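Local coordinates for protein ribose-phosphate pyrophosphokinase (Mycobacterium smegmatis, PDB 5MP7) that probably makes the central metabolite phosphoribosyl pyrophosphate by transferring the pyrophosphoryl group of ATP to ribose 5-phosphate, with magnesium as cofactor, at residues K10-H20 against S55-S66; G46-E54 against M76-L85. All coordinates share one frame; numbering follows the deposited sequence.

Contact 1 of 2, residues K10-H20 against S55-S66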
loop_
_atom_site.group_PDB
_atom_site.type_symbol
_atom_site.label_atom_id
_atom_site.label_comp_id
_atom_site.label_asym_id
_atom_site.label_seq_id
_atom_site.Cartn_x
_atom_site.Cartn_y
_atom_site.Cartn_z
ATOM N N LYS A 10 -15.764 -57.523 -44.668
ATOM C CA LYS A 10 -14.816 -56.397 -45.051
ATOM C C LYS A 10 -15.470 -55.046 -45.206
ATOM O O LYS A 10 -16.399 -54.889 -45.966
ATOM C CB LYS A 10 -14.107 -56.660 -46.378
ATOM C CG LYS A 10 -12.754 -57.323 -46.241
ATOM C CD LYS A 10 -11.906 -57.172 -47.504
ATOM C CE LYS A 10 -12.714 -57.331 -48.793
ATOM N NZ LYS A 10 -11.853 -57.391 -50.005
ATOM N N ASN A 11 -14.912 -54.041 -44.564
ATOM C CA ASN A 11 -15.522 -52.734 -44.534
ATOM C C ASN A 11 -14.434 -51.649 -44.686
ATOM O O ASN A 11 -13.529 -51.534 -43.862
ATOM C CB ASN A 11 -16.288 -52.614 -43.220
ATOM C CG ASN A 11 -16.801 -51.213 -42.951
ATOM O OD1 ASN A 11 -17.398 -50.567 -43.824
ATOM N ND2 ASN A 11 -16.599 -50.739 -41.720
ATOM N N LEU A 12 -14.539 -50.853 -45.738
ATOM C CA LEU A 12 -13.543 -49.827 -46.037
ATOM C C LEU A 12 -13.885 -48.555 -45.287
ATOM O O LEU A 12 -14.969 -48.024 -45.442
ATOM C CB LEU A 12 -13.505 -49.559 -47.549
ATOM C CG LEU A 12 -12.250 -48.903 -48.142
ATOM C CD1 LEU A 12 -12.301 -48.871 -49.655
ATOM C CD2 LEU A 12 -12.067 -47.473 -47.670
ATOM N N MET A 13 -12.958 -48.053 -44.500
ATOM C CA MET A 13 -13.139 -46.777 -43.836
ATOM C C MET A 13 -11.965 -45.862 -44.067
ATOM O O MET A 13 -10.817 -46.218 -43.918
ATOM C CB MET A 13 -13.358 -46.953 -42.349
ATOM C CG MET A 13 -14.763 -47.380 -42.050
ATOM S SD MET A 13 -15.014 -47.668 -40.287
ATOM C CE MET A 13 -15.552 -46.040 -39.761
ATOM N N LEU A 14 -12.294 -44.637 -44.383
ATOM C CA LEU A 14 -11.342 -43.643 -44.747
ATOM C C LEU A 14 -11.333 -42.601 -43.628
ATOM O O LEU A 14 -12.349 -42.043 -43.269
ATOM C CB LEU A 14 -11.752 -43.089 -46.111
ATOM C CG LEU A 14 -10.916 -41.921 -46.643
ATOM C CD1 LEU A 14 -9.470 -42.305 -47.023
ATOM C CD2 LEU A 14 -11.650 -41.358 -47.845
ATOM N N PHE A 15 -10.157 -42.325 -43.107
ATOM C CA PHE A 15 -9.947 -41.331 -42.073
ATOM C C PHE A 15 -9.003 -40.264 -42.633
ATOM O O PHE A 15 -8.133 -40.568 -43.435
ATOM C CB PHE A 15 -9.288 -41.981 -40.882
ATOM C CG PHE A 15 -10.078 -43.105 -40.327
ATOM C CD1 PHE A 15 -9.989 -44.379 -40.856
ATOM C CD2 PHE A 15 -10.951 -42.873 -39.277
ATOM C CE1 PHE A 15 -10.780 -45.394 -40.336
ATOM C CE2 PHE A 15 -11.732 -43.872 -38.757
ATOM C CZ PHE A 15 -11.671 -45.124 -39.289
ATOM N N ALA A 16 -9.158 -39.030 -42.199
ATOM C CA ALA A 16 -8.340 -37.955 -42.709
ATOM C C ALA A 16 -7.982 -37.006 -41.606
ATOM O O ALA A 16 -8.800 -36.686 -40.755
ATOM C CB ALA A 16 -9.063 -37.214 -43.805
ATOM N N GLY A 17 -6.728 -36.584 -41.605
ATOM C CA GLY A 17 -6.318 -35.469 -40.772
ATOM C C GLY A 17 -6.713 -34.121 -41.371
ATOM O O GLY A 17 -7.237 -34.052 -42.467
ATOM N N ARG A 18 -6.465 -33.062 -40.614
ATOM C CA ARG A 18 -6.907 -31.702 -40.953
ATOM C C ARG A 18 -5.979 -30.940 -41.892
ATOM O O ARG A 18 -6.344 -29.878 -42.341
ATOM C CB ARG A 18 -7.037 -30.873 -39.674
ATOM C CG ARG A 18 -8.153 -31.328 -38.749
ATOM C CD ARG A 18 -8.059 -30.578 -37.426
ATOM N NE ARG A 18 -6.890 -31.011 -36.650
ATOM C CZ ARG A 18 -6.296 -30.329 -35.662
ATOM N NH1 ARG A 18 -6.749 -29.136 -35.296
ATOM N NH2 ARG A 18 -5.248 -30.861 -35.029
ATOM N N ALA A 19 -4.796 -31.460 -42.187
ATOM C CA ALA A 19 -3.815 -30.715 -42.964
ATOM C C ALA A 19 -4.217 -30.405 -44.426
ATOM O O ALA A 19 -3.856 -29.364 -44.952
ATOM C CB ALA A 19 -2.458 -31.412 -42.942
ATOM N N HIS A 20 -4.946 -31.295 -45.083
ATOM C CA HIS A 20 -5.166 -31.105 -46.481
ATOM C C HIS A 20 -6.524 -31.627 -46.819
ATOM O O HIS A 20 -6.656 -32.658 -47.448
ATOM C CB HIS A 20 -4.058 -31.779 -47.258
ATOM C CG HIS A 20 -4.073 -31.463 -48.721
ATOM N ND1 HIS A 20 -3.271 -32.119 -49.627
ATOM C CD2 HIS A 20 -4.832 -30.614 -49.445
ATOM C CE1 HIS A 20 -3.538 -31.690 -50.842
ATOM N NE2 HIS A 20 -4.484 -30.778 -50.762
ATOM N N SER A 55 -18.419 -46.145 -35.124
ATOM C CA SER A 55 -17.669 -47.370 -34.817
ATOM C C SER A 55 -16.577 -47.639 -35.838
ATOM O O SER A 55 -16.780 -47.406 -37.023
ATOM C CB SER A 55 -18.566 -48.611 -34.721
ATOM O OG SER A 55 -17.853 -49.681 -34.060
ATOM N N VAL A 56 -15.419 -48.099 -35.370
ATOM C CA VAL A 56 -14.315 -48.467 -36.261
ATOM C C VAL A 56 -13.887 -49.917 -36.130
ATOM O O VAL A 56 -12.994 -50.378 -36.816
ATOM C CB VAL A 56 -13.111 -47.549 -36.039
ATOM C CG1 VAL A 56 -13.507 -46.101 -36.261
ATOM C CG2 VAL A 56 -12.531 -47.707 -34.647
ATOM N N ARG A 57 -14.548 -50.660 -35.266
ATOM C CA ARG A 57 -14.251 -52.069 -35.009
ATOM C C ARG A 57 -14.375 -52.888 -36.295
ATOM O O ARG A 57 -15.333 -52.750 -37.029
ATOM C CB ARG A 57 -15.186 -52.514 -33.868
ATOM C CG ARG A 57 -15.051 -53.944 -33.447
ATOM C CD ARG A 57 -16.062 -54.345 -32.392
ATOM N NE ARG A 57 -15.487 -54.217 -31.061
ATOM C CZ ARG A 57 -15.656 -53.162 -30.274
ATOM N NH1 ARG A 57 -16.395 -52.102 -30.658
ATOM N NH2 ARG A 57 -15.093 -53.167 -29.073
ATOM N N GLY A 58 -13.327 -53.640 -36.617
ATOM C CA GLY A 58 -13.319 -54.559 -37.751
ATOM C C GLY A 58 -13.072 -54.008 -39.136
ATOM O O GLY A 58 -13.055 -54.775 -40.103
ATOM N N CYS A 59 -12.788 -52.711 -39.240
ATOM C CA CYS A 59 -12.627 -52.056 -40.523
ATOM C C CYS A 59 -11.218 -52.203 -41.138
ATOM O O CYS A 59 -10.239 -52.487 -40.468
ATOM C CB CYS A 59 -12.967 -50.574 -40.396
ATOM S SG CYS A 59 -11.685 -49.546 -39.590
ATOM N N ASP A 60 -11.171 -52.023 -42.442
ATOM C CA ASP A 60 -9.935 -51.825 -43.169
ATOM C C ASP A 60 -9.786 -50.306 -43.265
ATOM O O ASP A 60 -10.537 -49.661 -43.973
ATOM C CB ASP A 60 -10.025 -52.466 -44.549
ATOM C CG ASP A 60 -10.047 -53.991 -44.488
ATOM O OD1 ASP A 60 -10.838 -54.601 -43.718
ATOM O OD2 ASP A 60 -9.277 -54.610 -45.238
ATOM N N ALA A 61 -8.858 -49.750 -42.499
ATOM C CA ALA A 61 -8.754 -48.324 -42.318
ATOM C C ALA A 61 -7.647 -47.776 -43.168
ATOM O O ALA A 61 -6.581 -48.387 -43.268
ATOM C CB ALA A 61 -8.486 -47.990 -40.876
ATOM N N PHE A 62 -7.918 -46.633 -43.796
ATOM C CA PHE A 62 -6.926 -45.888 -44.563
ATOM C C PHE A 62 -6.837 -44.492 -43.961
ATOM O O PHE A 62 -7.824 -43.756 -43.920
ATOM C CB PHE A 62 -7.336 -45.863 -46.016
ATOM C CG PHE A 62 -7.318 -47.205 -46.639
ATOM C CD1 PHE A 62 -8.382 -48.081 -46.469
ATOM C CD2 PHE A 62 -6.216 -47.640 -47.349
ATOM C CE1 PHE A 62 -8.344 -49.376 -47.013
ATOM C CE2 PHE A 62 -6.183 -48.925 -47.906
ATOM C CZ PHE A 62 -7.261 -49.780 -47.760
ATOM N N VAL A 63 -5.680 -44.152 -43.426
ATOM C CA VAL A 63 -5.531 -42.915 -42.665
ATOM C C VAL A 63 -4.717 -41.971 -43.504
ATOM O O VAL A 63 -3.548 -42.151 -43.632
ATOM C CB VAL A 63 -4.800 -43.153 -41.353
ATOM C CG1 VAL A 63 -4.774 -41.886 -40.531
ATOM C CG2 VAL A 63 -5.495 -44.262 -40.611
ATOM N N LEU A 64 -5.368 -40.962 -44.067
ATOM C CA LEU A 64 -4.772 -40.065 -45.016
ATOM C C LEU A 64 -4.338 -38.784 -44.335
ATOM O O LEU A 64 -5.140 -38.069 -43.793
ATOM C CB LEU A 64 -5.778 -39.771 -46.123
ATOM C CG LEU A 64 -5.487 -38.674 -47.157
ATOM C CD1 LEU A 64 -4.166 -38.836 -47.880
ATOM C CD2 LEU A 64 -6.626 -38.701 -48.171
ATOM N N GLN A 65 -3.051 -38.498 -44.371
ATOM C CA GLN A 65 -2.543 -37.255 -43.854
ATOM C C GLN A 65 -1.435 -36.719 -44.770
ATOM O O GLN A 65 -0.407 -37.384 -44.999
ATOM C CB GLN A 65 -2.006 -37.458 -42.422
ATOM C CG GLN A 65 -1.493 -36.206 -41.747
ATOM C CD GLN A 65 -2.625 -35.293 -41.252
ATOM O OE1 GLN A 65 -3.436 -34.805 -42.025
ATOM N NE2 GLN A 65 -2.660 -35.053 -39.950
ATOM N N SER A 66 -1.616 -35.490 -45.222
ATOM C CA SER A 66 -0.549 -34.745 -45.863
ATOM C C SER A 66 0.274 -33.982 -44.793
ATOM O O SER A 66 -0.176 -33.820 -43.685
ATOM C CB SER A 66 -1.166 -33.799 -46.849
ATOM O OG SER A 66 -0.187 -33.325 -47.717
#

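Contact 2 of 2, residues G46-E54 against M76-L85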
loop_
_atom_site.group_PDB
_atom_site.type_symbol
_atom_site.label_atom_id
_atom_site.label_comp_id
_atom_site.label_asym_id
_atom_site.label_seq_id
_atom_site.Cartn_x
_atom_site.Cartn_y
_atom_site.Cartn_z
ATOM N N GLY A 46 -0.859 -27.291 -27.614
ATOM C CA GLY A 46 -0.404 -27.915 -28.871
ATOM C C GLY A 46 -0.751 -29.406 -28.904
ATOM O O GLY A 46 -0.664 -30.033 -29.946
ATOM N N GLU A 47 -1.084 -29.993 -27.752
ATOM C CA GLU A 47 -1.533 -31.386 -27.703
ATOM C C GLU A 47 -2.765 -31.566 -28.564
ATOM O O GLU A 47 -3.690 -30.781 -28.519
ATOM C CB GLU A 47 -1.851 -31.846 -26.266
ATOM C CG GLU A 47 -0.646 -32.296 -25.446
ATOM C CD GLU A 47 -0.922 -32.384 -23.934
ATOM O OE1 GLU A 47 -2.100 -32.600 -23.534
ATOM O OE2 GLU A 47 0.046 -32.229 -23.126
ATOM N N ILE A 48 -2.781 -32.635 -29.328
ATOM C CA ILE A 48 -3.898 -32.961 -30.200
ATOM C C ILE A 48 -4.870 -33.922 -29.520
ATOM O O ILE A 48 -4.451 -34.883 -28.903
ATOM C CB ILE A 48 -3.350 -33.600 -31.480
ATOM C CG1 ILE A 48 -2.454 -32.605 -32.192
ATOM C CG2 ILE A 48 -4.445 -34.038 -32.433
ATOM C CD1 ILE A 48 -1.337 -33.304 -32.891
ATOM N N PHE A 49 -6.155 -33.658 -29.696
ATOM C CA PHE A 49 -7.214 -34.495 -29.201
ATOM C C PHE A 49 -7.909 -35.108 -30.391
ATOM O O PHE A 49 -8.303 -34.414 -31.294
ATOM C CB PHE A 49 -8.210 -33.649 -28.425
ATOM C CG PHE A 49 -9.390 -34.426 -27.912
ATOM C CD1 PHE A 49 -10.487 -34.666 -28.743
ATOM C CD2 PHE A 49 -9.419 -34.921 -26.603
ATOM C CE1 PHE A 49 -11.579 -35.393 -28.293
ATOM C CE2 PHE A 49 -10.523 -35.644 -26.141
ATOM C CZ PHE A 49 -11.605 -35.881 -26.992
ATOM N N VAL A 50 -8.137 -36.412 -30.348
ATOM C CA VAL A 50 -8.755 -37.121 -31.454
ATOM C C VAL A 50 -9.835 -37.995 -30.895
ATOM O O VAL A 50 -9.598 -38.689 -29.937
ATOM C CB VAL A 50 -7.683 -37.935 -32.238
ATOM C CG1 VAL A 50 -8.241 -39.201 -32.882
ATOM C CG2 VAL A 50 -7.062 -37.069 -33.342
ATOM N N ARG A 51 -11.008 -38.014 -31.514
ATOM C CA ARG A 51 -12.038 -38.975 -31.151
ATOM C C ARG A 51 -12.872 -39.370 -32.346
ATOM O O ARG A 51 -13.305 -38.522 -33.084
ATOM C CB ARG A 51 -12.943 -38.395 -30.083
ATOM C CG ARG A 51 -13.911 -39.424 -29.516
ATOM C CD ARG A 51 -14.804 -38.796 -28.452
ATOM N NE ARG A 51 -15.487 -37.645 -29.029
ATOM C CZ ARG A 51 -15.777 -36.511 -28.407
ATOM N NH1 ARG A 51 -15.474 -36.321 -27.120
ATOM N NH2 ARG A 51 -16.381 -35.550 -29.096
ATOM N N PHE A 52 -13.091 -40.664 -32.535
ATOM C CA PHE A 52 -13.893 -41.116 -33.663
ATOM C C PHE A 52 -15.353 -41.099 -33.266
ATOM O O PHE A 52 -15.707 -41.550 -32.191
ATOM C CB PHE A 52 -13.474 -42.485 -34.151
ATOM C CG PHE A 52 -12.065 -42.516 -34.646
ATOM C CD1 PHE A 52 -11.652 -41.657 -35.654
ATOM C CD2 PHE A 52 -11.143 -43.409 -34.106
ATOM C CE1 PHE A 52 -10.353 -41.679 -36.106
ATOM C CE2 PHE A 52 -9.837 -43.434 -34.561
ATOM C CZ PHE A 52 -9.438 -42.560 -35.547
ATOM N N ASP A 53 -16.200 -40.591 -34.155
ATOM C CA ASP A 53 -17.609 -40.395 -33.830
ATOM C C ASP A 53 -18.535 -41.440 -34.436
ATOM O O ASP A 53 -19.741 -41.284 -34.398
ATOM C CB ASP A 53 -17.999 -38.964 -34.166
ATOM C CG ASP A 53 -17.286 -37.939 -33.250
ATOM O OD1 ASP A 53 -17.026 -38.227 -32.052
ATOM O OD2 ASP A 53 -16.972 -36.841 -33.729
ATOM N N GLU A 54 -17.968 -42.533 -34.937
ATOM C CA GLU A 54 -18.729 -43.732 -35.292
ATOM C C GLU A 54 -17.842 -44.939 -35.044
ATOM O O GLU A 54 -16.638 -44.773 -34.761
ATOM C CB GLU A 54 -19.214 -43.679 -36.752
ATOM C CG GLU A 54 -18.198 -43.133 -37.747
ATOM C CD GLU A 54 -18.720 -43.073 -39.191
ATOM O OE1 GLU A 54 -19.021 -44.146 -39.760
ATOM O OE2 GLU A 54 -18.803 -41.951 -39.769
ATOM N N MET A 76 2.370 -36.210 -35.735
ATOM C CA MET A 76 1.763 -36.659 -34.458
ATOM C C MET A 76 0.267 -36.921 -34.574
ATOM O O MET A 76 -0.198 -37.886 -34.033
ATOM C CB MET A 76 1.975 -35.669 -33.344
ATOM C CG MET A 76 3.423 -35.607 -32.870
ATOM S SD MET A 76 4.138 -37.164 -32.290
ATOM C CE MET A 76 2.823 -37.793 -31.236
ATOM N N GLU A 77 -0.469 -36.110 -35.338
ATOM C CA GLU A 77 -1.883 -36.362 -35.517
ATOM C C GLU A 77 -2.133 -37.710 -36.179
ATOM O O GLU A 77 -3.025 -38.431 -35.777
ATOM C CB GLU A 77 -2.562 -35.215 -36.294
ATOM C CG GLU A 77 -4.054 -35.449 -36.543
ATOM C CD GLU A 77 -4.816 -34.208 -37.054
ATOM O OE1 GLU A 77 -4.804 -33.916 -38.293
ATOM O OE2 GLU A 77 -5.477 -33.540 -36.209
ATOM N N GLN A 78 -1.360 -38.032 -37.211
ATOM C CA GLN A 78 -1.468 -39.319 -37.881
ATOM C C GLN A 78 -1.131 -40.477 -36.951
ATOM O O GLN A 78 -1.852 -41.469 -36.924
ATOM C CB GLN A 78 -0.574 -39.344 -39.117
ATOM C CG GLN A 78 -0.739 -40.590 -39.959
ATOM C CD GLN A 78 -0.200 -40.417 -41.353
ATOM O OE1 GLN A 78 0.855 -39.837 -41.519
ATOM N NE2 GLN A 78 -0.942 -40.853 -42.357
ATOM N N LEU A 79 -0.056 -40.354 -36.171
ATOM C CA LEU A 79 0.294 -41.400 -35.203
ATOM C C LEU A 79 -0.771 -41.592 -34.138
ATOM O O LEU A 79 -1.046 -42.734 -33.767
ATOM C CB LEU A 79 1.619 -41.106 -34.493
ATOM C CG LEU A 79 2.848 -41.067 -35.392
ATOM C CD1 LEU A 79 4.018 -40.492 -34.630
ATOM C CD2 LEU A 79 3.175 -42.434 -35.934
ATOM N N ILE A 80 -1.360 -40.498 -33.666
ATOM C CA ILE A 80 -2.438 -40.558 -32.663
ATOM C C ILE A 80 -3.696 -41.256 -33.226
ATOM O O ILE A 80 -4.271 -42.088 -32.564
ATOM C CB ILE A 80 -2.740 -39.177 -32.101
ATOM C CG1 ILE A 80 -1.626 -38.789 -31.155
ATOM C CG2 ILE A 80 -4.023 -39.134 -31.313
ATOM C CD1 ILE A 80 -1.515 -37.282 -30.952
ATOM N N MET A 81 -4.063 -40.955 -34.466
ATOM C CA MET A 81 -5.175 -41.621 -35.127
ATOM C C MET A 81 -4.926 -43.103 -35.313
ATOM O O MET A 81 -5.837 -43.915 -35.169
ATOM C CB MET A 81 -5.453 -40.996 -36.506
ATOM C CG MET A 81 -6.238 -39.705 -36.402
ATOM S SD MET A 81 -6.324 -38.677 -37.894
ATOM C CE MET A 81 -7.575 -39.536 -38.801
ATOM N N ILE A 82 -3.713 -43.464 -35.682
ATOM C CA ILE A 82 -3.366 -44.870 -35.830
ATOM C C ILE A 82 -3.427 -45.633 -34.482
ATOM O O ILE A 82 -3.935 -46.741 -34.456
ATOM C CB ILE A 82 -2.005 -45.019 -36.541
ATOM C CG1 ILE A 82 -2.152 -44.589 -37.990
ATOM C CG2 ILE A 82 -1.503 -46.462 -36.499
ATOM C CD1 ILE A 82 -0.864 -44.222 -38.644
ATOM N N ASP A 83 -2.950 -45.020 -33.387
ATOM C CA ASP A 83 -3.098 -45.561 -32.019
ATOM C C ASP A 83 -4.552 -45.819 -31.683
ATOM O O ASP A 83 -4.908 -46.844 -31.100
ATOM C CB ASP A 83 -2.455 -44.596 -30.974
ATOM C CG ASP A 83 -2.640 -45.053 -29.418
ATOM O OD1 ASP A 83 -3.766 -44.952 -28.838
ATOM O OD2 ASP A 83 -1.648 -45.458 -28.744
ATOM N N ALA A 84 -5.398 -44.853 -31.994
ATOM C CA ALA A 84 -6.804 -44.980 -31.685
ATOM C C ALA A 84 -7.473 -46.111 -32.462
ATOM O O ALA A 84 -8.307 -46.825 -31.928
ATOM C CB ALA A 84 -7.509 -43.656 -31.927
ATOM N N LEU A 85 -7.109 -46.277 -33.725
ATOM C CA LEU A 85 -7.644 -47.373 -34.516
ATOM C C LEU A 85 -7.120 -48.711 -34.027
ATOM O O LEU A 85 -7.838 -49.707 -34.034
ATOM C CB LEU A 85 -7.268 -47.224 -35.985
ATOM C CG LEU A 85 -7.950 -46.074 -36.713
ATOM C CD1 LEU A 85 -7.210 -45.757 -38.003
ATOM C CD2 LEU A 85 -9.397 -46.369 -37.031
#

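Contact 1 of 2, residues K10-H20 against S55-S66
Strands 12-16 and 60-64 pair in parallel at one border of the five-stranded sheet of the N-terminal PRTase-like domain, 12-16 being its outermost strand within the chain. Their axes approach to 4.6 Å. The evidence for register is an unbroken ladder: Asp60 N to Asn11 O, Met13 N to Asp60 O (3.0 Å, 175° at the hydrogen), Phe62 N to Met13 O, Phe15 N to Phe62 O, Leu64 N to Phe15 O, and Gly17 N to Leu64 O. On the face bearing Met13, Phe15 and Ala61, the Phe15 ring sets CE1 at 3.5 Å from Ala61 CB, while Val56 CG1 lies at the ring edge, 3.7 Å from CZ. Cys59 SG sits at that ring's edge, 82° off the normal and 5.5 Å from the centroid, a cysteine sulfur-aromatic contact. With CG anti to its carbonyl carbon (chi1 -78°), Met13 runs past Cys59, its SD 3.6 Å from Cys59 CB, and the bend at chi3 carries CE to Val56 CG1. On the other face Leu12 crosses Phe62 at about a right angle, CD2 to CD1 3.9 Å, and helix 302-314 packs on both residues. Beyond the strands Gln65 bends back at its second torsion, putting OE1 3.2 Å from Gly17 CA, while NE2 bonds to Trp74 O and probably to Glu77. Asp60, salt-bridged through OD2 to Arg92, extends the grip to the next strand. This implies a border strand fastened by six backbone bonds and, on the sheet side of Met13 and Phe15, by sulfur and hydrocarbon contacts, with Leu12 against Phe62 on the other.

Contact 2 of 2, residues G46-E54 against M76-L85
Ile48, the first residue of strand 48-52 to meet helix 76-85, lays CD1 over the helix backbone, 3.8 Å from Glu77 N and 4.1 Å from Met76 CB. Its CG1 is anti to the carbonyl carbon (chi1 -62°), which sends that branch to the helix, while CG2 approaches Glu77 OE2 at 3.9 Å; this carboxylate probably takes a hydrogen bond from Gln65 through its other oxygen. Ile80 CD1 meets Ile48 CB. Two residues on, Val50 crosses Ile80 obliquely, CB to CG2 4.0 Å, and Met81 at about a right angle, both its methyls being 4.1 Å from Met81 CG. Phe52 ends the row. Its CE2 reaches Ala84 CB at 3.5 Å and Leu85 CD2 at 3.9 Å, and Met81 O lies at the ring edge, in plane. The segment axes are 8.9 Å apart at 37°, and no hydrogen bond joins them. Cohesion across this interface is thus mainly apolar, and it lays the two-stranded hairpin of 38-42 and 48-52 on helix 71-87.

Both contacts lie in the N-terminal domain, their centres 11 Å apart, and their segments alternate along the chain: strand 60-64 of contact 1 leads on to helix 71-87 of contact 2. Contact 1 is mostly buried but exposed at its Lys10-Asn11 and Ser55 end; contact 2 is buried at every touching residue, yet neighbours a second subunit. The first combines a backbone ladder with side-chain packing and buries 866 Å², whereas the second has side-chain packing without hydrogen bonds and buries 436 Å². They join at Glu77, salt-bridged to Arg18 (OE2 to NE 2.9 Å), and through Phe15, packed on Leu85 and edge-to-face with Phe52.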